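Local coordinates for protein Myo-inositol 2-dehydrogenase (Thermotoga maritima, PDB 3EZY) that catalyses the NAD(+)-dependent oxidation of myo-inositol to 2-keto-myo-inositol (scyllo-inosose), probably as a step in myo-inositol degradation, at residues I5-L10 with I16-L21; H57-D62 with D66-C71; E79-C84 with K89-E94; K95-N100 with V116-G121. All coordinates share one frame; numbering follows the deposited sequence. Where two conformers were deposited one is given.

Overall arrangement
From the N terminus, interaction 1 comes first: it joins strand 3-8 to helix 12-20, closing the turn between them. Interaction 2 then brings helix 56-61 against strand 67-70 over a short loop, interaction 3 folds helix 77-86 back on strand 90-94, and interaction 4 returns strand 118-121 to the loop 95-100 after the intervening helix 101-114. The four closures run in series; none nests within or crosses another. They meet in the parallel Rossmann sheet, where strands 3-8, 67-70, 90-94 and 118-121 lie side by side in that order. Interactions 1, 2 and 3 all touch one another; interaction 4 touches 3 but neither 1 nor 2.

Interaction 1 of 4, residues I5-L10 with I16-L21; sequences IGVIGL and IHAENL
Ile5 and Leu21 make the closer part of this contact, a methyl-to-methyl meeting in which Ile5 CG2 lies 4.0 Å from Leu21 CD1 and the two side chains cross at about a right angle. The chi1 of Ile5 (-55°) sets CG2 opposite the backbone N, and this is the branch that reaches the leucine. The same Leu21 CD1 also meets Val7, at 4.2 Å from its CG2, so one leucine methyl serves two strand residues that point to the same face of the sheet. Branched aliphatic residues suit such a strand face, and a long leucine can bridge the gap from the helix side.

Strand 3-8 and helix 12-20 are the first strand and helix of a beta-alpha-beta unit completed by strand 27-33, the usual opening of a Rossmann fold. Gly9 begins a GxGxxG pattern that runs from the turn into the helix, consistent with dinucleotide binding as in other NAD-dependent members of the fold.

Toward Ala18 the packing is looser: Val7 CG2 stands 4.4 Å from Ala18 CB, and no hydrogen bond crosses the contact. The small alanine lets the helix lie near the strand, with the alpha carbons of Val7 and Ala18 6.6 Å apart. Farther round the helix, the partly exposed Glu19 lies beyond the contact and forms a salt bridge with Lys46.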
loop_
_atom_site.group_PDB
_atom_site.type_symbol
_atom_site.label_atom_id
_atom_site.label_comp_id
_atom_site.label_asym_id
_atom_site.label_seq_id
_atom_site.Cartn_x
_atom_site.Cartn_y
_atom_site.Cartn_z
ATOM N N ILE A 5 5.495 37.586 -22.265
ATOM C CA ILE A 5 6.533 36.549 -22.388
ATOM C C ILE A 5 6.732 36.140 -23.835
ATOM O O ILE A 5 5.763 36.000 -24.576
ATOM C CB ILE A 5 6.109 35.288 -21.572
ATOM C CG1 ILE A 5 5.832 35.712 -20.115
ATOM C CG2 ILE A 5 7.199 34.200 -21.619
ATOM C CD1 ILE A 5 7.046 35.699 -19.276
ATOM N N GLY A 6 7.989 35.939 -24.225
ATOM C CA GLY A 6 8.330 35.336 -25.515
ATOM C C GLY A 6 8.945 33.948 -25.311
ATOM O O GLY A 6 9.782 33.746 -24.442
ATOM N N VAL A 7 8.509 32.981 -26.110
ATOM C CA VAL A 7 9.012 31.626 -26.033
ATOM C C VAL A 7 9.818 31.290 -27.285
ATOM O O VAL A 7 9.326 31.427 -28.404
ATOM C CB VAL A 7 7.842 30.601 -25.908
ATOM C CG1 VAL A 7 8.388 29.159 -25.816
ATOM C CG2 VAL A 7 6.980 30.918 -24.688
ATOM N N ILE A 8 11.076 30.908 -27.111
ATOM C CA ILE A 8 11.888 30.480 -28.235
ATOM C C ILE A 8 12.005 28.957 -28.262
ATOM O O ILE A 8 12.423 28.329 -27.270
ATOM C CB ILE A 8 13.308 31.065 -28.149
ATOM C CG1 ILE A 8 13.228 32.586 -28.123
ATOM C CG2 ILE A 8 14.158 30.591 -29.330
ATOM C CD1 ILE A 8 14.572 33.235 -27.848
ATOM N N GLY A 9 11.641 28.346 -29.389
ATOM C CA GLY A 9 11.753 26.895 -29.495
ATOM C C GLY A 9 10.403 26.269 -29.182
ATOM O O GLY A 9 9.920 26.317 -28.066
ATOM N N LEU A 10 9.770 25.688 -30.192
ATOM C CA LEU A 10 8.460 25.101 -29.982
ATOM C C LEU A 10 8.549 23.585 -30.134
ATOM O O LEU A 10 7.813 22.983 -30.911
ATOM C CB LEU A 10 7.461 25.686 -30.962
ATOM C CG LEU A 10 7.197 27.178 -30.840
ATOM C CD1 LEU A 10 6.377 27.631 -32.083
ATOM C CD2 LEU A 10 6.510 27.574 -29.543
ATOM N N ILE A 16 4.699 23.009 -24.284
ATOM C CA ILE A 16 4.108 22.961 -22.961
ATOM C C ILE A 16 4.093 24.323 -22.281
ATOM O O ILE A 16 3.054 24.756 -21.757
ATOM C CB ILE A 16 4.804 21.892 -22.084
ATOM C CG1 ILE A 16 4.443 20.504 -22.628
ATOM C CG2 ILE A 16 4.381 22.031 -20.585
ATOM C CD1 ILE A 16 5.304 19.339 -22.049
ATOM N N HIS A 17 5.236 25.006 -22.244
ATOM C CA HIS A 17 5.293 26.342 -21.569
ATOM C C HIS A 17 4.316 27.341 -22.242
ATOM O O HIS A 17 3.557 28.063 -21.560
ATOM C CB HIS A 17 6.729 26.900 -21.606
ATOM C CG HIS A 17 7.682 26.187 -20.701
ATOM N ND1 HIS A 17 7.432 25.997 -19.357
ATOM C CD2 HIS A 17 8.921 25.674 -20.932
ATOM C CE1 HIS A 17 8.469 25.385 -18.803
ATOM N NE2 HIS A 17 9.387 25.184 -19.740
ATOM N N ALA A 18 4.330 27.368 -23.577
ATOM C CA ALA A 18 3.502 28.313 -24.349
ATOM C C ALA A 18 2.011 28.080 -24.066
ATOM O O ALA A 18 1.255 29.033 -23.914
ATOM C CB ALA A 18 3.757 28.143 -25.848
ATOM N N GLU A 19 1.602 26.808 -24.026
ATOM C CA GLU A 19 0.216 26.439 -23.700
ATOM C C GLU A 19 -0.132 26.754 -22.249
ATOM O O GLU A 19 -1.233 27.251 -21.988
ATOM C CB GLU A 19 -0.067 24.976 -24.081
ATOM C CG GLU A 19 -0.217 24.825 -25.632
ATOM C CD GLU A 19 -0.174 23.388 -26.131
ATOM O OE1 GLU A 19 -0.111 22.452 -25.293
ATOM O OE2 GLU A 19 -0.181 23.201 -27.383
ATOM N N ASN A 20 0.800 26.531 -21.319
ATOM C CA ASN A 20 0.579 26.829 -19.890
ATOM C C ASN A 20 0.363 28.311 -19.613
ATOM O O ASN A 20 -0.261 28.680 -18.625
ATOM C CB ASN A 20 1.729 26.305 -19.001
ATOM C CG ASN A 20 1.631 24.782 -18.727
ATOM O OD1 ASN A 20 0.619 24.167 -19.004
ATOM N ND2 ASN A 20 2.684 24.197 -18.176
ATOM N N LEU A 21 0.896 29.176 -20.463
ATOM C CA LEU A 21 0.718 30.600 -20.259
ATOM C C LEU A 21 -0.744 31.063 -20.163
ATOM O O LEU A 21 -1.018 32.041 -19.496
ATOM C CB LEU A 21 1.560 31.420 -21.227
ATOM C CG LEU A 21 3.010 31.458 -20.695
ATOM C CD1 LEU A 21 4.040 31.789 -21.773
ATOM C CD2 LEU A 21 3.167 32.395 -19.492
#

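Interaction 2 of 4, residues H57-D62 with D66-C71; sequences HELIED and DAVLVC
Val68 stands on strand 67-70 with its side chain directed at helix 56-61, where Leu59 and Ile60 receive it. From its CB the residue forks at once into two methyls. CG1, held opposite the backbone N (chi1 178°), lies 4.1 Å from Leu59 CD2. CG2, on the other branch, is also 4.1 Å from Leu59 CD2, and it faces Ile60 as well, with 4.4 Å to Ile60 CG1. One leucine methyl therefore sits against both prongs of the valine, while the two side chains slide past each other in opposite directions.

Leu59 reaches this place because its CG is anti to the backbone N (chi1 -179°), which carries CD2 out to the strand although its CB does not point straight at the strand. A beta-branched valine suits the strand, and the longer leucine spans from the helix. No hydrogen bond joins the two segments. Leu59 also touches Ala31 and Ser33 of strand 27-33, and Ile60 touches Cys84. The result is a short helix laid on one face of a parallel sheet, the alpha/beta layering of a Rossmann domain.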
loop_
_atom_site.group_PDB
_atom_site.type_symbol
_atom_site.label_atom_id
_atom_site.label_comp_id
_atom_site.label_asym_id
_atom_site.label_seq_id
_atom_site.Cartn_x
_atom_site.Cartn_y
_atom_site.Cartn_z
ATOM N N HIS A 57 16.397 36.405 -32.277
ATOM C CA HIS A 57 16.982 37.712 -31.901
ATOM C C HIS A 57 15.992 38.853 -32.086
ATOM O O HIS A 57 15.945 39.777 -31.284
ATOM C CB HIS A 57 18.278 37.964 -32.658
ATOM C CG HIS A 57 19.405 37.112 -32.180
ATOM N ND1 HIS A 57 20.139 37.427 -31.053
ATOM C CD2 HIS A 57 19.891 35.928 -32.635
ATOM C CE1 HIS A 57 21.045 36.486 -30.847
ATOM N NE2 HIS A 57 20.919 35.567 -31.792
ATOM N N GLU A 58 15.178 38.766 -33.133
ATOM C CA GLU A 58 14.044 39.670 -33.278
ATOM C C GLU A 58 13.047 39.533 -32.115
ATOM O O GLU A 58 12.449 40.516 -31.668
ATOM C CB GLU A 58 13.335 39.438 -34.607
ATOM C CG GLU A 58 14.229 39.624 -35.843
ATOM C CD GLU A 58 14.912 40.993 -35.904
ATOM O OE1 GLU A 58 14.527 41.901 -35.139
ATOM O OE2 GLU A 58 15.846 41.163 -36.728
ATOM N N LEU A 59 12.821 38.308 -31.638
ATOM C CA LEU A 59 11.959 38.148 -30.467
ATOM C C LEU A 59 12.572 38.842 -29.229
ATOM O O LEU A 59 11.917 39.603 -28.484
ATOM C CB LEU A 59 11.680 36.633 -30.200
ATOM C CG LEU A 59 10.752 36.330 -29.001
ATOM C CD1 LEU A 59 9.903 35.049 -29.204
ATOM C CD2 LEU A 59 11.535 36.275 -27.660
ATOM N N ILE A 60 13.824 38.545 -28.959
ATOM C CA ILE A 60 14.497 39.117 -27.803
ATOM C C ILE A 60 14.534 40.654 -27.819
ATOM O O ILE A 60 14.430 41.292 -26.771
ATOM C CB ILE A 60 15.925 38.543 -27.714
ATOM C CG1 ILE A 60 15.840 37.059 -27.309
ATOM C CG2 ILE A 60 16.805 39.395 -26.788
ATOM C CD1 ILE A 60 17.043 36.251 -27.688
ATOM N N GLU A 61 14.689 41.246 -29.001
ATOM C CA GLU A 61 14.802 42.722 -29.134
ATOM C C GLU A 61 13.435 43.416 -29.188
ATOM O O GLU A 61 13.336 44.629 -29.016
ATOM C CB GLU A 61 15.688 43.076 -30.348
ATOM C CG GLU A 61 17.173 42.668 -30.168
ATOM C CD GLU A 61 17.912 42.469 -31.493
ATOM O OE1 GLU A 61 17.541 43.114 -32.495
ATOM O OE2 GLU A 61 18.872 41.673 -31.546
ATOM N N ASP A 62 12.368 42.641 -29.391
ATOM C CA ASP A 62 11.017 43.208 -29.348
ATOM C C ASP A 62 10.758 43.927 -28.030
ATOM O O ASP A 62 10.827 43.303 -26.973
ATOM C CB ASP A 62 9.998 42.080 -29.520
ATOM C CG ASP A 62 8.574 42.596 -29.742
ATOM O OD1 ASP A 62 8.174 43.599 -29.113
ATOM O OD2 ASP A 62 7.845 41.980 -30.549
ATOM N N ASP A 66 8.920 41.202 -22.154
ATOM C CA ASP A 66 9.505 41.515 -20.825
ATOM C C ASP A 66 10.478 40.410 -20.313
ATOM O O ASP A 66 11.446 40.682 -19.582
ATOM C CB ASP A 66 8.380 41.718 -19.804
ATOM C CG ASP A 66 7.457 42.854 -20.184
ATOM O OD1 ASP A 66 8.014 43.937 -20.472
ATOM O OD2 ASP A 66 6.205 42.678 -20.201
ATOM N N ALA A 67 10.210 39.169 -20.718
ATOM C CA ALA A 67 10.966 38.017 -20.246
ATOM C C ALA A 67 10.892 36.952 -21.325
ATOM O O ALA A 67 9.961 36.913 -22.120
ATOM C CB ALA A 67 10.375 37.511 -18.904
ATOM N N VAL A 68 11.904 36.108 -21.389
ATOM C CA VAL A 68 12.032 35.167 -22.478
ATOM C C VAL A 68 12.238 33.756 -21.935
ATOM O O VAL A 68 13.011 33.561 -20.988
ATOM C CB VAL A 68 13.266 35.539 -23.327
ATOM C CG1 VAL A 68 13.467 34.556 -24.452
ATOM C CG2 VAL A 68 13.128 36.957 -23.892
ATOM N N LEU A 69 11.573 32.774 -22.552
ATOM C CA LEU A 69 11.843 31.354 -22.264
ATOM C C LEU A 69 12.663 30.768 -23.395
ATOM O O LEU A 69 12.159 30.603 -24.515
ATOM C CB LEU A 69 10.544 30.546 -22.111
ATOM C CG LEU A 69 9.437 31.133 -21.223
ATOM C CD1 LEU A 69 8.272 30.137 -20.972
ATOM C CD2 LEU A 69 9.934 31.649 -19.858
ATOM N N VAL A 70 13.934 30.468 -23.124
ATOM C CA VAL A 70 14.818 29.844 -24.117
ATOM C C VAL A 70 14.639 28.310 -24.067
ATOM O O VAL A 70 15.093 27.648 -23.114
ATOM C CB VAL A 70 16.309 30.236 -23.885
ATOM C CG1 VAL A 70 17.221 29.497 -24.832
ATOM C CG2 VAL A 70 16.493 31.787 -23.972
ATOM N N CYS A 71 14.000 27.744 -25.105
ATOM C CA CYS A 71 13.671 26.315 -25.126
ATOM C C CYS A 71 14.105 25.719 -26.443
ATOM O O CYS A 71 13.490 24.796 -26.940
ATOM C CB CYS A 71 12.150 26.108 -24.982
ATOM S SG CYS A 71 11.370 26.960 -23.584
#

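Interaction 3 of 4, residues E79-C84 with K89-E94; sequences ELVIAC and KHVFCE
Val81 of the helix and Val91 of the strand cross at about a right angle, each offering both methyls to the other. Val81 CG2 is 3.8 Å from Val91 CG2, and Val81 CG1 lies 4.0 Å from Val91 CG1. The second pairing depends on an uncommon valine rotamer: Val91 has chi1 54°, which puts CG1 between the backbone N and the carbonyl carbon. Val81 CG2 also meets Cys93 SG, at 3.9 Å, so one methyl touches two strand residues, two positions apart, that face the helix.

One helical turn on, Cys84 lies alongside Val91, its CB 3.9 Å from Val91 CB and its SG against both CB and CG2. A small side chain suits this point, where helix and strand draw together. There the backbone closes the turn: Lys89 N donates to Cys84 O across 2.9 Å in a nearly straight bond (175° at the hydrogen). The aliphatic start of Lys89 stays against Cys84, while its bent chain carries NZ away to the backbone oxygens of Ile60, Asp62 and Val65.

The axes of helix segment 79-84 and strand 90-94 run almost antiparallel (163°) and come within 8.5 Å, as expected for the return half of the beta-alpha-beta crossover formed by strand 67-70, helix 77-86 and strand 90-94.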
loop_
_atom_site.group_PDB
_atom_site.type_symbol
_atom_site.label_atom_id
_atom_site.label_comp_id
_atom_site.label_asym_id
_atom_site.label_seq_id
_atom_site.Cartn_x
_atom_site.Cartn_y
_atom_site.Cartn_z
ATOM N N GLU A 79 24.263 31.541 -26.671
ATOM C CA GLU A 79 24.067 32.728 -27.489
ATOM C C GLU A 79 22.774 33.482 -27.161
ATOM O O GLU A 79 22.784 34.694 -27.015
ATOM C CB GLU A 79 24.081 32.390 -28.981
ATOM C CG GLU A 79 23.676 33.627 -29.817
ATOM C CD GLU A 79 23.327 33.272 -31.261
ATOM O OE1 GLU A 79 22.669 34.091 -31.950
ATOM O OE2 GLU A 79 23.706 32.156 -31.700
ATOM N N LEU A 80 21.664 32.767 -27.064
ATOM C CA LEU A 80 20.397 33.382 -26.782
ATOM C C LEU A 80 20.331 33.986 -25.412
ATOM O O LEU A 80 19.789 35.075 -25.256
ATOM C CB LEU A 80 19.239 32.392 -26.971
ATOM C CG LEU A 80 19.140 31.944 -28.443
ATOM C CD1 LEU A 80 18.120 30.822 -28.614
ATOM C CD2 LEU A 80 18.805 33.204 -29.305
ATOM N N VAL A 81 20.843 33.288 -24.397
ATOM C CA VAL A 81 20.760 33.847 -23.035
ATOM C C VAL A 81 21.653 35.114 -22.923
ATOM O O VAL A 81 21.299 36.085 -22.256
ATOM C CB VAL A 81 21.169 32.797 -21.981
ATOM C CG1 VAL A 81 21.502 33.504 -20.616
ATOM C CG2 VAL A 81 20.055 31.755 -21.797
ATOM N N ILE A 82 22.823 35.090 -23.548
ATOM C CA ILE A 82 23.675 36.307 -23.493
ATOM C C ILE A 82 23.027 37.490 -24.238
ATOM O O ILE A 82 23.067 38.637 -23.779
ATOM C CB ILE A 82 25.111 36.025 -24.001
ATOM C CG1 ILE A 82 25.798 35.037 -23.060
ATOM C CG2 ILE A 82 25.920 37.371 -24.130
ATOM C CD1 ILE A 82 27.081 34.491 -23.574
ATOM N N ALA A 83 22.396 37.190 -25.362
ATOM C CA ALA A 83 21.572 38.133 -26.098
ATOM C C ALA A 83 20.409 38.693 -25.252
ATOM O O ALA A 83 20.120 39.900 -25.298
ATOM C CB ALA A 83 21.022 37.446 -27.391
ATOM N N CYS A 84 19.724 37.864 -24.458
ATOM C CA CYS A 84 18.739 38.451 -23.527
ATOM C C CYS A 84 19.409 39.431 -22.549
ATOM O O CYS A 84 18.826 40.460 -22.201
ATOM C CB CYS A 84 17.982 37.385 -22.708
ATOM S SG CYS A 84 16.994 36.253 -23.685
ATOM N N LYS A 89 16.618 41.689 -20.847
ATOM C CA LYS A 89 15.395 40.863 -20.681
ATOM C C LYS A 89 15.612 39.719 -19.684
ATOM O O LYS A 89 16.551 38.945 -19.848
ATOM C CB LYS A 89 15.000 40.209 -22.023
ATOM C CG LYS A 89 14.716 41.227 -23.165
ATOM C CD LYS A 89 13.799 42.366 -22.654
ATOM C CE LYS A 89 13.600 43.440 -23.732
ATOM N NZ LYS A 89 12.998 42.871 -24.975
ATOM N N HIS A 90 14.712 39.560 -18.716
ATOM C CA HIS A 90 14.779 38.436 -17.773
ATOM C C HIS A 90 14.680 37.108 -18.512
ATOM O O HIS A 90 13.924 37.003 -19.471
ATOM C CB HIS A 90 13.648 38.557 -16.775
ATOM C CG HIS A 90 13.778 39.756 -15.897
ATOM N ND1 HIS A 90 14.864 39.953 -15.069
ATOM C CD2 HIS A 90 12.968 40.829 -15.726
ATOM C CE1 HIS A 90 14.703 41.088 -14.409
ATOM N NE2 HIS A 90 13.562 41.637 -14.788
ATOM N N VAL A 91 15.467 36.108 -18.118
ATOM C CA VAL A 91 15.574 34.917 -18.956
ATOM C C VAL A 91 15.435 33.599 -18.184
ATOM O O VAL A 91 16.072 33.401 -17.123
ATOM C CB VAL A 91 16.866 34.931 -19.899
ATOM C CG1 VAL A 91 18.133 35.147 -19.132
ATOM C CG2 VAL A 91 16.977 33.636 -20.710
ATOM N N PHE A 92 14.566 32.719 -18.701
ATOM C CA PHE A 92 14.450 31.339 -18.203
ATOM C C PHE A 92 15.064 30.467 -19.277
ATOM O O PHE A 92 14.772 30.656 -20.477
ATOM C CB PHE A 92 12.967 31.000 -17.972
ATOM C CG PHE A 92 12.668 29.520 -17.768
ATOM C CD1 PHE A 92 12.466 29.003 -16.487
ATOM C CD2 PHE A 92 12.573 28.654 -18.862
ATOM C CE1 PHE A 92 12.194 27.605 -16.298
ATOM C CE2 PHE A 92 12.278 27.291 -18.695
ATOM C CZ PHE A 92 12.101 26.761 -17.402
ATOM N N CYS A 93 15.954 29.545 -18.884
ATOM C CA CYS A 93 16.585 28.639 -19.836
ATOM C C CYS A 93 16.303 27.177 -19.477
ATOM O O CYS A 93 16.636 26.714 -18.371
ATOM C CB CYS A 93 18.115 28.870 -19.878
ATOM S SG CYS A 93 18.976 28.017 -21.212
ATOM N N GLU A 94 15.758 26.436 -20.435
ATOM C CA GLU A 94 15.530 25.014 -20.241
ATOM C C GLU A 94 16.848 24.303 -19.925
ATOM O O GLU A 94 17.949 24.769 -20.323
ATOM C CB GLU A 94 14.876 24.380 -21.501
ATOM C CG GLU A 94 13.343 24.220 -21.381
ATOM C CD GLU A 94 12.953 23.517 -20.066
ATOM O OE1 GLU A 94 12.027 23.977 -19.362
ATOM O OE2 GLU A 94 13.590 22.497 -19.729
#

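Interaction 4 of 4, residues K95-N100 with V116-G121; sequences KPLSLN and VILFTG
Leu97 leans across Thr120 at about a right angle, its branched end gathered round the threonine hydroxyl: CD1 lies 3.8 Å from Thr120 OG1, with CG and CD2 at much the same distance. The leucine's chi1 of -80° turns CG away from the carbonyl carbon, and a nearly extended chi2 then carries the methyls toward the strand. A looser apolar touch follows at Leu118, whose CD1 is 4.4 Å from Leu97 CD2. In Thr120, chi1 of -65° places OG1 beside the backbone N; the hydroxyl is hydrogen-bonded to Ser305 O, so its polar need is met although Leu97 carbons press on it.

Of its side chain, Lys95 brings the root to the strand, CB standing 3.7 Å from Gly121 O. Its chain bends at chi2 (-85°), taking NZ away to a salt bridge with Asp172. Having no CB, Gly121 suits a place so close to Lys95 N. Glu94-Lys95-Pro96, with its cis peptide, fits the EKP signature of the Gfo/Idh/MocA family.

No hydrogen bond joins the segments: they meet through van der Waals contacts of carbon with carbon and with oxygen, while the lysine ammonium and threonine hydroxyl find polar partners outside.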
loop_
_atom_site.group_PDB
_atom_site.type_symbol
_atom_site.label_atom_id
_atom_site.label_comp_id
_atom_site.label_asym_id
_atom_site.label_seq_id
_atom_site.Cartn_x
_atom_site.Cartn_y
_atom_site.Cartn_z
ATOM N N LYS A 95 16.740 23.190 -19.204
ATOM C CA LYS A 95 17.827 22.272 -18.984
ATOM C C LYS A 95 18.323 21.746 -20.323
ATOM O O LYS A 95 17.511 21.494 -21.225
ATOM C CB LYS A 95 17.317 21.072 -18.132
ATOM C CG LYS A 95 18.159 19.765 -18.286
ATOM C CD LYS A 95 17.769 18.891 -19.488
ATOM C CE LYS A 95 18.391 17.514 -19.402
ATOM N NZ LYS A 95 18.535 16.845 -20.737
ATOM N N PRO A 96 19.662 21.568 -20.471
ATOM C CA PRO A 96 20.696 22.077 -19.591
ATOM C C PRO A 96 21.099 23.451 -20.114
ATOM O O PRO A 96 20.933 23.722 -21.308
ATOM C CB PRO A 96 21.845 21.114 -19.833
ATOM C CG PRO A 96 21.740 20.850 -21.275
ATOM C CD PRO A 96 20.227 20.717 -21.526
ATOM N N LEU A 97 21.600 24.304 -19.230
ATOM C CA LEU A 97 22.095 25.621 -19.621
ATOM C C LEU A 97 23.017 25.499 -20.817
ATOM O O LEU A 97 22.791 26.104 -21.857
ATOM C CB LEU A 97 22.871 26.229 -18.461
ATOM C CG LEU A 97 22.049 26.860 -17.351
ATOM C CD1 LEU A 97 23.015 27.624 -16.431
ATOM C CD2 LEU A 97 21.005 27.791 -17.951
ATOM N N SER A 98 24.079 24.730 -20.650
ATOM C CA SER A 98 24.981 24.390 -21.738
ATOM C C SER A 98 25.767 23.165 -21.289
ATOM O O SER A 98 25.810 22.849 -20.090
ATOM C CB SER A 98 25.957 25.551 -22.041
ATOM O OG SER A 98 26.815 25.158 -23.106
ATOM N N LEU A 99 26.369 22.451 -22.232
ATOM C CA LEU A 99 27.262 21.373 -21.868
ATOM C C LEU A 99 28.681 21.880 -21.736
ATOM O O LEU A 99 29.560 21.111 -21.427
ATOM C CB LEU A 99 27.235 20.231 -22.893
ATOM C CG LEU A 99 25.806 19.745 -23.168
ATOM C CD1 LEU A 99 25.698 18.764 -24.360
ATOM C CD2 LEU A 99 25.139 19.236 -21.929
ATOM N N ASN A 100 28.890 23.176 -21.963
ATOM C CA ASN A 100 30.232 23.754 -21.952
ATOM C C ASN A 100 30.412 24.676 -20.758
ATOM O O ASN A 100 29.788 25.729 -20.651
ATOM C CB ASN A 100 30.462 24.517 -23.251
ATOM C CG ASN A 100 31.847 25.095 -23.335
ATOM O OD1 ASN A 100 32.148 26.103 -22.702
ATOM N ND2 ASN A 100 32.714 24.439 -24.108
ATOM N N VAL A 116 19.723 41.106 -14.857
ATOM C CA VAL A 116 18.441 40.415 -15.146
ATOM C C VAL A 116 18.538 39.006 -14.580
ATOM O O VAL A 116 19.646 38.480 -14.454
ATOM C CB VAL A 116 18.163 40.283 -16.660
ATOM C CG1 VAL A 116 18.004 41.682 -17.325
ATOM C CG2 VAL A 116 19.259 39.492 -17.313
ATOM N N ILE A 117 17.384 38.409 -14.274
ATOM C CA ILE A 117 17.260 37.035 -13.777
ATOM C C ILE A 117 17.728 36.022 -14.808
ATOM O O ILE A 117 17.400 36.129 -15.986
ATOM C CB ILE A 117 15.765 36.748 -13.452
ATOM C CG1 ILE A 117 15.322 37.581 -12.269
ATOM C CG2 ILE A 117 15.495 35.313 -13.155
ATOM C CD1 ILE A 117 13.806 37.518 -12.084
ATOM N N LEU A 118 18.483 35.036 -14.334
ATOM C CA LEU A 118 18.766 33.809 -15.067
ATOM C C LEU A 118 18.195 32.637 -14.246
ATOM O O LEU A 118 18.683 32.338 -13.168
ATOM C CB LEU A 118 20.268 33.606 -15.309
ATOM C CG LEU A 118 20.658 32.256 -15.966
ATOM C CD1 LEU A 118 19.825 32.002 -17.240
ATOM C CD2 LEU A 118 22.166 32.201 -16.291
ATOM N N PHE A 119 17.142 32.018 -14.753
ATOM C CA PHE A 119 16.425 30.929 -14.051
ATOM C C PHE A 119 16.698 29.641 -14.837
ATOM O O PHE A 119 16.469 29.596 -16.031
ATOM C CB PHE A 119 14.920 31.241 -14.090
ATOM C CG PHE A 119 14.047 30.342 -13.204
ATOM C CD1 PHE A 119 13.348 30.890 -12.134
ATOM C CD2 PHE A 119 13.924 28.985 -13.464
ATOM C CE1 PHE A 119 12.518 30.113 -11.324
ATOM C CE2 PHE A 119 13.106 28.180 -12.644
ATOM C CZ PHE A 119 12.413 28.764 -11.573
ATOM N N THR A 120 17.192 28.606 -14.167
ATOM C CA THR A 120 17.530 27.363 -14.808
ATOM C C THR A 120 16.340 26.431 -14.696
ATOM O O THR A 120 15.767 26.289 -13.617
ATOM C CB THR A 120 18.722 26.680 -14.118
ATOM O OG1 THR A 120 19.880 27.497 -14.292
ATOM C CG2 THR A 120 19.015 25.295 -14.763
ATOM N N GLY A 121 15.979 25.783 -15.803
ATOM C CA GLY A 121 14.756 25.001 -15.863
ATOM C C GLY A 121 14.874 23.600 -15.263
ATOM O O GLY A 121 14.679 22.608 -15.989
#